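Local atomic coordinates of probable intron-encoded endonuclease 1 (Wickerhamomyces canadensis, PDB entry 6X1J), a protein that cuts DNA at a specific recognition sequence as a LAGLIDADG homing endonuclease and takes part in homing of the mitochondrial 21S rRNA gene intron. Residues 142-147 with 165-170; 150-153 with 159-162; 209-214 with 225-230. One frame throughout, in Å; residues are numbered along the deposited sequence.

Interaction 1: 142-147 with 165-170; sequences AYWFMD and LHTQGF. With K (potassium ion), chain D; nucleotides of chain C.
L165, the last residue of strand 163-165, packs its two methyl groups against two neighbouring aromatic residues of helix 138-148. CD1 sits over one face of the W144 indole, 3.8 Å from the centroid of the six-membered ring and only 6° off its normal, a CH-pi contact made almost squarely. The other branch, CD2 of L165, sits between CG of the indole, 4.0 Å away, and the backbone and ring edge of F145, whose CD1 it meets at 4.0 Å. With CG anti to the backbone N (chi1 -174°), W144 carries the face of its indole to CD1 of L165. At the edge of the indole T167 adds its methyl, CG2 to CZ2 of W144 at 3.8 Å; its hydroxyl leaves this apolar layer for the carbonyl oxygen of P199. Residues of helix 172-186 and I201 of strand 198-203 also touch W144. This half is buried, without a hydrogen bond between the two segments.

Past L165 the character changes to polar, with DNA and water in place of methyl groups. The C5-C6 edge of the DC17 base of chain C points at one face of the H166 imidazole, an edge-to-face approach with CE1 of H166 3.3 Å from C6. Q168 NE2, also bonded to OD1 of N195, donates to ND1 of H166 and helps to set the turn of the imidazole. The helix end presents the carbonyl oxygen of D147 to a potassium ion at 2.3 Å, while Y70 and N43 hold the carboxylate. OP1 and O5' of DC17, one water, a second water at a long 3.3 Å, and OD2 of D47 are also ligands. This metal site at the DNA phosphate is part of the LAGLIDADG active site.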
loop_
_atom_site.group_PDB
_atom_site.type_symbol
_atom_site.label_atom_id
_atom_site.label_comp_id
_atom_site.label_asym_id
_atom_site.label_seq_id
_atom_site.Cartn_x
_atom_site.Cartn_y
_atom_site.Cartn_z
ATOM N N ALA A 142 1.482 1.708 -8.822
ATOM C CA ALA A 142 1.801 3.092 -8.375
ATOM C C ALA A 142 1.768 3.153 -6.858
ATOM O O ALA A 142 2.665 3.764 -6.255
ATOM C CB ALA A 142 0.847 4.108 -8.961
ATOM N N TYR A 143 0.743 2.575 -6.264
ATOM C CA TYR A 143 0.580 2.566 -4.789
ATOM C C TYR A 143 1.695 1.726 -4.160
ATOM O O TYR A 143 2.260 2.153 -3.157
ATOM C CB TYR A 143 -0.882 2.236 -4.430
ATOM C CG TYR A 143 -1.800 3.415 -4.660
ATOM C CD1 TYR A 143 -1.910 4.446 -3.727
ATOM C CD2 TYR A 143 -2.472 3.579 -5.864
ATOM C CE1 TYR A 143 -2.704 5.577 -3.958
ATOM C CE2 TYR A 143 -3.261 4.706 -6.116
ATOM C CZ TYR A 143 -3.370 5.709 -5.168
ATOM O OH TYR A 143 -4.166 6.792 -5.436
ATOM N N TRP A 144 1.997 0.551 -4.715
ATOM C CA TRP A 144 3.106 -0.305 -4.241
ATOM C C TRP A 144 4.378 0.533 -4.271
ATOM O O TRP A 144 5.119 0.549 -3.296
ATOM C CB TRP A 144 3.240 -1.485 -5.164
ATOM C CG TRP A 144 4.221 -2.515 -4.737
ATOM C CD1 TRP A 144 4.812 -2.680 -3.519
ATOM C CD2 TRP A 144 4.574 -3.650 -5.529
ATOM N NE1 TRP A 144 5.562 -3.825 -3.527
ATOM C CE2 TRP A 144 5.438 -4.432 -4.751
ATOM C CE3 TRP A 144 4.260 -4.051 -6.837
ATOM C CZ2 TRP A 144 5.984 -5.625 -5.238
ATOM C CZ3 TRP A 144 4.827 -5.200 -7.335
ATOM C CH2 TRP A 144 5.666 -5.979 -6.535
ATOM N N PHE A 145 4.579 1.254 -5.353
ATOM C CA PHE A 145 5.800 2.083 -5.526
ATOM C C PHE A 145 5.818 3.273 -4.541
ATOM O O PHE A 145 6.868 3.554 -3.928
ATOM C CB PHE A 145 5.966 2.496 -6.998
ATOM C CG PHE A 145 7.293 3.190 -7.227
ATOM C CD1 PHE A 145 8.466 2.460 -7.320
ATOM C CD2 PHE A 145 7.378 4.571 -7.221
ATOM C CE1 PHE A 145 9.696 3.095 -7.402
ATOM C CE2 PHE A 145 8.611 5.204 -7.324
ATOM C CZ PHE A 145 9.763 4.466 -7.413
ATOM N N MET A 146 4.710 3.987 -4.309
ATOM C CA MET A 146 4.743 5.142 -3.363
ATOM C C MET A 146 5.033 4.600 -1.963
ATOM O O MET A 146 5.789 5.219 -1.198
ATOM C CB MET A 146 3.435 5.942 -3.404
ATOM C CG MET A 146 3.192 6.589 -4.772
ATOM S SD MET A 146 1.784 7.752 -4.885
ATOM C CE MET A 146 0.413 6.675 -5.297
ATOM N N ASP A 147 4.546 3.409 -1.667
ATOM C CA ASP A 147 4.742 2.760 -0.346
ATOM C C ASP A 147 6.198 2.306 -0.229
ATOM O O ASP A 147 6.952 2.907 0.600
ATOM C CB ASP A 147 3.729 1.639 -0.166
ATOM C CG ASP A 147 2.313 2.112 0.130
ATOM O OD1 ASP A 147 2.086 3.349 0.132
ATOM O OD2 ASP A 147 1.447 1.244 0.398
ATOM N N LEU A 165 11.735 -1.960 -5.789
ATOM C CA LEU A 165 10.629 -2.236 -4.846
ATOM C C LEU A 165 11.212 -3.024 -3.681
ATOM O O LEU A 165 11.844 -4.104 -3.910
ATOM C CB LEU A 165 9.515 -2.988 -5.575
ATOM C CG LEU A 165 8.801 -2.179 -6.650
ATOM C CD1 LEU A 165 8.068 -3.070 -7.631
ATOM C CD2 LEU A 165 7.796 -1.213 -6.010
ATOM N N HIS A 166 11.015 -2.512 -2.473
ATOM C CA HIS A 166 11.578 -3.104 -1.233
ATOM C C HIS A 166 10.650 -4.204 -0.721
ATOM O O HIS A 166 9.805 -3.937 0.166
ATOM C CB HIS A 166 11.920 -1.981 -0.257
ATOM C CG HIS A 166 13.077 -1.159 -0.735
ATOM N ND1 HIS A 166 14.374 -1.596 -0.609
ATOM C CD2 HIS A 166 13.140 0.021 -1.383
ATOM C CE1 HIS A 166 15.200 -0.709 -1.130
ATOM N NE2 HIS A 166 14.462 0.296 -1.619
ATOM N N THR A 167 10.873 -5.429 -1.218
ATOM C CA THR A 167 10.080 -6.656 -0.927
ATOM C C THR A 167 10.741 -7.515 0.157
ATOM O O THR A 167 10.458 -8.738 0.198
ATOM C CB THR A 167 9.892 -7.463 -2.212
ATOM O OG1 THR A 167 11.169 -7.674 -2.840
ATOM C CG2 THR A 167 8.936 -6.774 -3.154
ATOM N N GLN A 168 11.555 -6.924 1.034
ATOM C CA GLN A 168 12.378 -7.689 2.004
ATOM C C GLN A 168 11.499 -8.660 2.794
ATOM O O GLN A 168 11.976 -9.774 3.052
ATOM C CB GLN A 168 13.193 -6.787 2.942
ATOM C CG GLN A 168 14.424 -6.171 2.274
ATOM C CD GLN A 168 14.096 -4.892 1.556
ATOM O OE1 GLN A 168 12.968 -4.730 1.090
ATOM N NE2 GLN A 168 15.052 -3.962 1.533
ATOM N N GLY A 169 10.281 -8.260 3.142
ATOM C CA GLY A 169 9.363 -9.036 4.000
ATOM C C GLY A 169 8.815 -10.290 3.312
ATOM O O GLY A 169 8.168 -11.073 3.995
ATOM N N PHE A 170 8.995 -10.480 2.006
ATOM C CA PHE A 170 8.453 -11.681 1.305
ATOM C C PHE A 170 9.546 -12.763 1.180
ATOM O O PHE A 170 10.759 -12.485 1.408
ATOM C CB PHE A 170 7.867 -11.306 -0.062
ATOM C CG PHE A 170 6.633 -10.437 0.017
ATOM C CD1 PHE A 170 5.432 -10.966 0.440
ATOM C CD2 PHE A 170 6.688 -9.085 -0.277
ATOM C CE1 PHE A 170 4.309 -10.160 0.561
ATOM C CE2 PHE A 170 5.566 -8.282 -0.166
ATOM C CZ PHE A 170 4.371 -8.821 0.254
HETATM K K K D . 7.477 2.940 2.869
ATOM P P DC C 17 9.582 0.267 2.810
ATOM O OP1 DC C 17 8.410 0.518 3.681
ATOM O OP2 DC C 17 9.530 -0.897 1.879
ATOM O "O5'" DC C 17 9.878 1.626 2.025
ATOM C "C5'" DC C 17 10.949 1.860 1.062
ATOM C "C4'" DC C 17 11.856 2.964 1.568
ATOM O "O4'" DC C 17 12.828 2.456 2.527
ATOM C "C3'" DC C 17 12.645 3.785 0.546
ATOM O "O3'" DC C 17 12.434 5.186 0.858
ATOM C "C2'" DC C 17 14.069 3.298 0.747
ATOM C "C1'" DC C 17 14.127 2.930 2.210
ATOM N N1 DC C 17 15.110 1.869 2.565
ATOM C C2 DC C 17 15.919 2.003 3.710
ATOM O O2 DC C 17 15.831 3.032 4.401
ATOM N N3 DC C 17 16.779 1.009 4.031
ATOM C C4 DC C 17 16.822 -0.100 3.292
ATOM N N4 DC C 17 17.701 -1.046 3.631
ATOM C C5 DC C 17 15.997 -0.271 2.144
ATOM C C6 DC C 17 15.147 0.718 1.835
ATOM P P DT C 16 10.498 -5.288 5.482
ATOM O OP1 DT C 16 10.436 -4.575 6.743
ATOM O OP2 DT C 16 9.227 -5.785 4.910
ATOM O "O5'" DT C 16 10.996 -4.467 4.221
ATOM C "C5'" DT C 16 11.990 -3.449 4.291
ATOM C "C4'" DT C 16 11.387 -2.109 4.650
ATOM O "O4'" DT C 16 12.101 -1.629 5.807
ATOM C "C3'" DT C 16 11.642 -1.050 3.598
ATOM O "O3'" DT C 16 10.796 0.069 3.771
ATOM C "C2'" DT C 16 13.046 -0.601 3.928
ATOM C "C1'" DT C 16 13.040 -0.626 5.429
ATOM N N1 DT C 16 14.287 -0.972 6.090
ATOM C C2 DT C 16 14.694 -0.162 7.120
ATOM O O2 DT C 16 14.159 0.905 7.381
ATOM N N3 DT C 16 15.775 -0.632 7.821
ATOM C C4 DT C 16 16.460 -1.812 7.605
ATOM O O4 DT C 16 17.412 -2.102 8.322
ATOM C C5 DT C 16 15.935 -2.643 6.548
ATOM C C7 DT C 16 16.595 -3.954 6.258
ATOM C C6 DT C 16 14.869 -2.202 5.872
ATOM P P DA C 15 14.013 -8.039 10.761
ATOM O OP1 DA C 15 13.121 -9.009 11.393
ATOM O OP2 DA C 15 15.465 -8.278 10.667
ATOM O "O5'" DA C 15 13.401 -7.829 9.308
ATOM C "C5'" DA C 15 11.972 -7.657 9.180
ATOM C "C4'" DA C 15 11.630 -6.637 8.118
ATOM O "O4'" DA C 15 12.022 -5.322 8.570
ATOM C "C3'" DA C 15 12.328 -6.832 6.777
ATOM O "O3'" DA C 15 11.529 -6.540 5.604
ATOM C "C2'" DA C 15 13.562 -5.949 6.901
ATOM C "C1'" DA C 15 13.096 -4.805 7.775
ATOM N N9 DA C 15 14.066 -4.292 8.725
ATOM C C8 DA C 15 15.116 -4.914 9.362
ATOM N N7 DA C 15 15.657 -4.190 10.310
ATOM C C5 DA C 15 14.870 -3.045 10.344
ATOM C C6 DA C 15 14.884 -1.910 11.174
ATOM N N6 DA C 15 15.779 -1.714 12.137
ATOM N N1 DA C 15 13.940 -0.964 10.965
ATOM C C2 DA C 15 13.039 -1.161 9.992
ATOM N N3 DA C 15 12.923 -2.185 9.145
ATOM C C4 DA C 15 13.877 -3.105 9.383
HETATM O O HOH W 1 9.352 4.705 3.316
HETATM O O HOH W 2 9.829 2.452 5.143
#

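Interaction 2: 150-153 with 159-162. With nucleotides of chain B.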
loop_
_atom_site.group_PDB
_atom_site.type_symbol
_atom_site.label_atom_id
_atom_site.label_comp_id
_atom_site.label_asym_id
_atom_site.label_seq_id
_atom_site.Cartn_x
_atom_site.Cartn_y
_atom_site.Cartn_z
ATOM N N GLY A 150 11.745 2.886 -4.329
ATOM C CA GLY A 150 13.087 3.424 -4.031
ATOM C C GLY A 150 13.895 3.592 -5.296
ATOM O O GLY A 150 13.535 2.995 -6.306
ATOM N N LYS A 151 14.934 4.419 -5.232
ATOM C CA LYS A 151 15.982 4.552 -6.273
ATOM C C LYS A 151 17.094 3.532 -5.996
ATOM O O LYS A 151 17.313 3.165 -4.834
ATOM C CB LYS A 151 16.499 5.986 -6.272
ATOM C CG LYS A 151 15.466 7.024 -6.696
ATOM C CD LYS A 151 16.070 8.401 -6.764
ATOM C CE LYS A 151 15.132 9.524 -7.161
ATOM N NZ LYS A 151 15.911 10.749 -7.441
ATOM N N TRP A 152 17.770 3.064 -7.039
ATOM C CA TRP A 152 19.028 2.295 -6.903
ATOM C C TRP A 152 20.140 3.279 -6.520
ATOM O O TRP A 152 20.900 2.964 -5.597
ATOM C CB TRP A 152 19.297 1.594 -8.223
ATOM C CG TRP A 152 20.432 0.633 -8.233
ATOM C CD1 TRP A 152 21.512 0.706 -9.056
ATOM C CD2 TRP A 152 20.563 -0.586 -7.487
ATOM N NE1 TRP A 152 22.331 -0.371 -8.843
ATOM C CE2 TRP A 152 21.768 -1.191 -7.904
ATOM C CE3 TRP A 152 19.786 -1.244 -6.530
ATOM C CZ2 TRP A 152 22.223 -2.402 -7.390
ATOM C CZ3 TRP A 152 20.232 -2.448 -6.017
ATOM C CH2 TRP A 152 21.430 -3.020 -6.450
ATOM N N ASP A 153 20.141 4.467 -7.131
ATOM C CA ASP A 153 21.225 5.481 -6.995
ATOM C C ASP A 153 20.643 6.804 -6.489
ATOM O O ASP A 153 19.854 7.459 -7.231
ATOM C CB ASP A 153 21.973 5.706 -8.322
ATOM C CG ASP A 153 23.230 6.573 -8.220
ATOM O OD1 ASP A 153 23.554 7.014 -7.104
ATOM O OD2 ASP A 153 23.876 6.793 -9.259
ATOM N N LYS A 159 22.823 9.579 -13.673
ATOM C CA LYS A 159 22.109 9.315 -14.946
ATOM C C LYS A 159 21.465 7.926 -14.838
ATOM O O LYS A 159 20.815 7.510 -15.794
ATOM C CB LYS A 159 23.108 9.505 -16.092
ATOM C CG LYS A 159 23.694 10.916 -16.186
ATOM C CD LYS A 159 22.932 11.826 -17.138
ATOM C CE LYS A 159 23.236 13.304 -16.967
ATOM N NZ LYS A 159 22.754 14.112 -18.123
ATOM N N ASN A 160 21.758 7.197 -13.767
ATOM C CA ASN A 160 21.246 5.817 -13.567
ATOM C C ASN A 160 19.868 5.918 -12.910
ATOM O O ASN A 160 19.833 6.150 -11.689
ATOM C CB ASN A 160 22.136 4.970 -12.664
ATOM C CG ASN A 160 21.729 3.513 -12.574
ATOM O OD1 ASN A 160 20.763 3.060 -13.232
ATOM N ND2 ASN A 160 22.494 2.773 -11.770
ATOM N N LYS A 161 18.810 5.694 -13.688
ATOM C CA LYS A 161 17.387 5.807 -13.229
ATOM C C LYS A 161 16.786 4.433 -12.887
ATOM O O LYS A 161 15.508 4.286 -12.921
ATOM C CB LYS A 161 16.568 6.462 -14.340
ATOM C CG LYS A 161 17.043 7.847 -14.731
ATOM C CD LYS A 161 16.285 8.440 -15.901
ATOM C CE LYS A 161 16.836 9.793 -16.297
ATOM N NZ LYS A 161 15.787 10.714 -16.788
ATOM N N SER A 162 17.639 3.450 -12.560
ATOM C CA SER A 162 17.229 2.178 -11.924
ATOM C C SER A 162 16.404 2.480 -10.656
ATOM O O SER A 162 16.693 3.450 -9.925
ATOM C CB SER A 162 18.426 1.311 -11.655
ATOM O OG SER A 162 19.009 0.896 -12.891
ATOM P P DT B 6 25.605 -1.616 -10.643
ATOM O OP1 DT B 6 25.892 -2.852 -11.357
ATOM O OP2 DT B 6 24.283 -0.947 -10.863
ATOM O "O5'" DT B 6 25.831 -1.918 -9.096
ATOM C "C5'" DT B 6 27.059 -2.521 -8.685
ATOM C "C4'" DT B 6 27.085 -2.672 -7.185
ATOM O "O4'" DT B 6 27.471 -1.394 -6.621
ATOM C "C3'" DT B 6 25.745 -3.042 -6.528
ATOM O "O3'" DT B 6 25.931 -3.846 -5.355
ATOM C "C2'" DT B 6 25.209 -1.704 -6.042
ATOM C "C1'" DT B 6 26.523 -1.050 -5.623
ATOM N N1 DT B 6 26.532 0.411 -5.427
ATOM C C2 DT B 6 27.390 0.918 -4.473
ATOM O O2 DT B 6 28.135 0.223 -3.797
ATOM N N3 DT B 6 27.323 2.272 -4.315
ATOM C C4 DT B 6 26.526 3.154 -5.001
ATOM O O4 DT B 6 26.566 4.342 -4.720
ATOM C C5 DT B 6 25.634 2.558 -5.969
ATOM C C7 DT B 6 24.701 3.439 -6.737
ATOM C C6 DT B 6 25.679 1.233 -6.129
HETATM O O HOH W 3 18.779 4.899 -9.446
HETATM O O HOH W 4 24.760 4.279 -10.504
#
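The indole of W152 meets its polar neighbours at the edge: ND2 of N160 lies near the ring plane, 3.6 Å from CD1 of W152, and the phosphate of DT6 of chain B also lies in plane. The N160 amide is turned 69° from the ring. NE1 of W152 donates to OP2 of that phosphate at 2.9 Å, and CZ2 runs against the sugar carbon C2' of the same nucleotide. CB of S162 approaches obliquely, closest to CB of W152 at 3.6 Å, and Y202 of strand 198-203 adds an edge-to-face ring contact.

One direct hydrogen bond joins the backbones, from W152 N to S162 O, nearly straight at 176°. Water 3 completes the link, accepting from D153 N and donating to the carbonyl oxygens of N160 and S162. A second water accepts from ND2 of N160 and lies 2.9 Å from OD2 of D153, whose carboxylate is also held by T158.

With CG anti to its backbone N (chi1 -173°), N160 brings OD1 back over its own chain, where S162 OG, which also bonds to Y202 OH, donates to it at 2.8 Å. S162 N donates to the same oxygen, and that bond closes an Asx turn, set in the loop that connects antiparallel strands 149-151 and 163-165 of a DNA-binding LAGLIDADG sheet.

Interaction 3: 209-214 with 225-230. With nucleotides of chain C.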
loop_
_atom_site.group_PDB
_atom_site.type_symbol
_atom_site.label_atom_id
_atom_site.label_comp_id
_atom_site.label_asym_id
_atom_site.label_seq_id
_atom_site.Cartn_x
_atom_site.Cartn_y
_atom_site.Cartn_z
ATOM N N GLU A 209 11.626 4.593 -18.760
ATOM C CA GLU A 209 10.584 5.314 -19.539
ATOM C C GLU A 209 9.274 4.516 -19.462
ATOM O O GLU A 209 8.243 5.140 -19.182
ATOM C CB GLU A 209 11.022 5.629 -20.973
ATOM C CG GLU A 209 11.893 6.889 -21.110
ATOM C CD GLU A 209 11.459 8.165 -20.380
ATOM O OE1 GLU A 209 10.362 8.704 -20.677
ATOM O OE2 GLU A 209 12.229 8.639 -19.511
ATOM N N LEU A 210 9.340 3.184 -19.537
ATOM C CA LEU A 210 8.160 2.284 -19.513
ATOM C C LEU A 210 7.486 2.422 -18.149
ATOM O O LEU A 210 6.276 2.708 -18.119
ATOM C CB LEU A 210 8.589 0.832 -19.779
ATOM C CG LEU A 210 7.521 -0.249 -19.540
ATOM C CD1 LEU A 210 6.281 0.027 -20.374
ATOM C CD2 LEU A 210 8.061 -1.632 -19.873
ATOM N N PHE A 211 8.253 2.244 -17.071
ATOM C CA PHE A 211 7.722 2.211 -15.687
ATOM C C PHE A 211 7.062 3.555 -15.397
ATOM O O PHE A 211 5.866 3.632 -15.088
ATOM C CB PHE A 211 8.824 1.916 -14.690
ATOM C CG PHE A 211 8.323 1.633 -13.303
ATOM C CD1 PHE A 211 7.807 0.389 -12.979
ATOM C CD2 PHE A 211 8.365 2.603 -12.328
ATOM C CE1 PHE A 211 7.383 0.105 -11.687
ATOM C CE2 PHE A 211 7.910 2.332 -11.041
ATOM C CZ PHE A 211 7.451 1.076 -10.716
ATOM N N TYR A 212 7.787 4.624 -15.683
ATOM C CA TYR A 212 7.269 5.999 -15.516
ATOM C C TYR A 212 5.905 6.092 -16.200
ATOM O O TYR A 212 4.985 6.554 -15.560
ATOM C CB TYR A 212 8.260 7.018 -16.075
ATOM C CG TYR A 212 7.886 8.477 -15.931
ATOM C CD1 TYR A 212 8.255 9.203 -14.807
ATOM C CD2 TYR A 212 7.228 9.147 -16.950
ATOM C CE1 TYR A 212 7.963 10.555 -14.695
ATOM C CE2 TYR A 212 6.897 10.487 -16.843
ATOM C CZ TYR A 212 7.254 11.192 -15.705
ATOM O OH TYR A 212 6.945 12.517 -15.608
ATOM N N ASN A 213 5.808 5.721 -17.469
ATOM C CA ASN A 213 4.593 5.963 -18.288
ATOM C C ASN A 213 3.433 5.098 -17.788
ATOM O O ASN A 213 2.272 5.480 -18.099
ATOM C CB ASN A 213 4.824 5.753 -19.788
ATOM C CG ASN A 213 5.564 6.914 -20.416
ATOM O OD1 ASN A 213 5.246 8.055 -20.131
ATOM N ND2 ASN A 213 6.574 6.640 -21.228
ATOM N N LEU A 214 3.729 3.995 -17.077
ATOM C CA LEU A 214 2.701 3.126 -16.442
ATOM C C LEU A 214 2.209 3.770 -15.150
ATOM O O LEU A 214 0.990 3.716 -14.916
ATOM C CB LEU A 214 3.257 1.741 -16.082
ATOM C CG LEU A 214 3.726 0.848 -17.226
ATOM C CD1 LEU A 214 4.361 -0.402 -16.647
ATOM C CD2 LEU A 214 2.595 0.481 -18.179
ATOM N N TYR A 225 8.838 12.620 -6.100
ATOM C CA TYR A 225 10.286 12.663 -5.818
ATOM C C TYR A 225 10.886 11.249 -5.842
ATOM O O TYR A 225 12.118 11.132 -6.071
ATOM C CB TYR A 225 10.576 13.349 -4.487
ATOM C CG TYR A 225 10.302 12.514 -3.278
ATOM C CD1 TYR A 225 9.043 12.516 -2.704
ATOM C CD2 TYR A 225 11.288 11.718 -2.716
ATOM C CE1 TYR A 225 8.780 11.760 -1.574
ATOM C CE2 TYR A 225 11.034 10.945 -1.592
ATOM C CZ TYR A 225 9.767 10.959 -1.025
ATOM O OH TYR A 225 9.480 10.204 0.081
ATOM N N LYS A 226 10.083 10.204 -5.608
ATOM C CA LYS A 226 10.611 8.810 -5.505
ATOM C C LYS A 226 11.019 8.355 -6.900
ATOM O O LYS A 226 11.819 7.442 -6.990
ATOM C CB LYS A 226 9.583 7.848 -4.903
ATOM C CG LYS A 226 9.272 8.063 -3.432
ATOM C CD LYS A 226 8.514 6.918 -2.817
ATOM C CE LYS A 226 9.442 6.008 -2.058
ATOM N NZ LYS A 226 8.714 4.999 -1.262
ATOM N N LEU A 227 10.508 9.033 -7.923
ATOM C CA LEU A 227 10.524 8.656 -9.361
ATOM C C LEU A 227 11.376 9.644 -10.182
ATOM O O LEU A 227 11.829 9.282 -11.297
ATOM C CB LEU A 227 9.056 8.690 -9.820
ATOM C CG LEU A 227 8.732 8.048 -11.160
ATOM C CD1 LEU A 227 8.857 6.547 -11.050
ATOM C CD2 LEU A 227 7.327 8.406 -11.642
ATOM N N LEU A 228 11.526 10.870 -9.706
ATOM C CA LEU A 228 12.074 12.008 -10.487
ATOM C C LEU A 228 13.619 11.994 -10.469
ATOM O O LEU A 228 14.196 11.933 -9.410
ATOM C CB LEU A 228 11.543 13.304 -9.867
ATOM C CG LEU A 228 10.841 14.266 -10.826
ATOM C CD1 LEU A 228 10.370 15.517 -10.087
ATOM C CD2 LEU A 228 11.735 14.651 -12.002
ATOM N N PHE A 229 14.257 12.067 -11.622
ATOM C CA PHE A 229 15.707 12.368 -11.766
ATOM C C PHE A 229 15.863 13.610 -12.642
ATOM O O PHE A 229 14.871 14.013 -13.294
ATOM C CB PHE A 229 16.447 11.189 -12.393
ATOM C CG PHE A 229 16.354 9.900 -11.614
ATOM C CD1 PHE A 229 15.282 9.034 -11.796
ATOM C CD2 PHE A 229 17.346 9.559 -10.696
ATOM C CE1 PHE A 229 15.237 7.831 -11.102
ATOM C CE2 PHE A 229 17.302 8.359 -10.010
ATOM C CZ PHE A 229 16.231 7.507 -10.199
ATOM N N ASN A 230 17.073 14.169 -12.690
ATOM C CA ASN A 230 17.448 15.218 -13.675
ATOM C C ASN A 230 17.148 14.705 -15.087
ATOM O O ASN A 230 17.450 13.533 -15.378
ATOM C CB ASN A 230 18.910 15.636 -13.509
ATOM C CG ASN A 230 19.172 16.171 -12.115
ATOM O OD1 ASN A 230 18.427 17.025 -11.639
ATOM N ND2 ASN A 230 20.179 15.630 -11.442
ATOM P P DC C 18 12.983 6.397 -0.035
ATOM O OP1 DC C 18 12.067 7.553 0.168
ATOM O OP2 DC C 18 13.276 5.970 -1.429
ATOM O "O5'" DC C 18 14.412 6.712 0.597
ATOM C "C5'" DC C 18 14.517 7.037 1.957
ATOM C "C4'" DC C 18 15.962 6.997 2.374
ATOM O "O4'" DC C 18 16.447 5.638 2.428
ATOM C "C3'" DC C 18 16.977 7.786 1.542
ATOM O "O3'" DC C 18 17.470 8.888 2.292
ATOM C "C2'" DC C 18 18.011 6.736 1.129
ATOM C "C1'" DC C 18 17.828 5.643 2.161
ATOM N N1 DC C 18 18.206 4.281 1.748
ATOM C C2 DC C 18 19.111 3.553 2.525
ATOM O O2 DC C 18 19.585 4.068 3.549
ATOM N N3 DC C 18 19.468 2.315 2.129
ATOM C C4 DC C 18 18.917 1.777 1.038
ATOM N N4 DC C 18 19.272 0.528 0.708
ATOM C C5 DC C 18 17.971 2.487 0.247
ATOM C C6 DC C 18 17.631 3.716 0.647
#
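L227 reaches across to two aromatic rings of helix 208-215, joining the chain's C-terminal tail to the last helix of this LAGLIDADG endonuclease. Its branches divide the work. CD2 of L227 lies 3.4 Å from CD1 of Y212 and 3.8 Å from its CE1, a close approach along one side of the ring that is oblique to its plane; CG of L227 follows, 3.9 Å from CD1 of Y212. CD1 of L227 goes to F211 and meets that ring at its edge, 4.2 Å from CD2 of the phenylalanine. The contact between the segments is wholly apolar, with no hydrogen bond across it.

Both helix residues have CG anti to the backbone N, and being consecutive they leave the helix in different directions: F211 dips into the interior, while the Y212 ring stays at the partly exposed margin. The leucine, with chi1 -167°, projects into the angle between them. The side chains of Y212 and L227 cross at about a right angle, whereas those of F211 and L227 meet more obliquely.

The next shell fixes this arrangement. L163 of strand 163-165 touches both F211 and L227, and F145 of helix 138-148 packs edge-to-face on F211 while also touching L227. The carbonyl oxygen of L227 accepts a hydrogen bond from Y208 OH, tying the tail backbone to the start of the same helix. K226 turns toward the end of helix 138-148 and the DNA backbone: its chain bends at chi3 (99°), NZ is hydrogen-bonded to the carbonyl oxygen of M146, and CE passes 3.8 Å from OP1 of DC18 of chain C. The ring of Y225 has the same phosphate near its plane, at the edge, where OH of Y225 lies 3.7 Å from OP1.

Overall arrangement
Interaction 1 lies deepest, its centre about 8 Å from that of the chain, whereas the centres of interactions 2 and 3 sit about 21 and 18 Å out. All three are mostly buried, though interaction 3 has Y212 at a partly exposed rim. In interactions 1 and 3 a leucine's two methyls touch two consecutive aromatic residues of a helix; interaction 3 lacks the metal, and its approach to the DNA is looser. Interaction 2 is instead polar, built on backbone, water and phosphate bonds in the loop joining strands 149-151 and 163-165. The tail 225-230 links all three: beyond its ties to helix 138-148, L228 and F229 hold K151 by a hydrogen bond and a cation-pi contact.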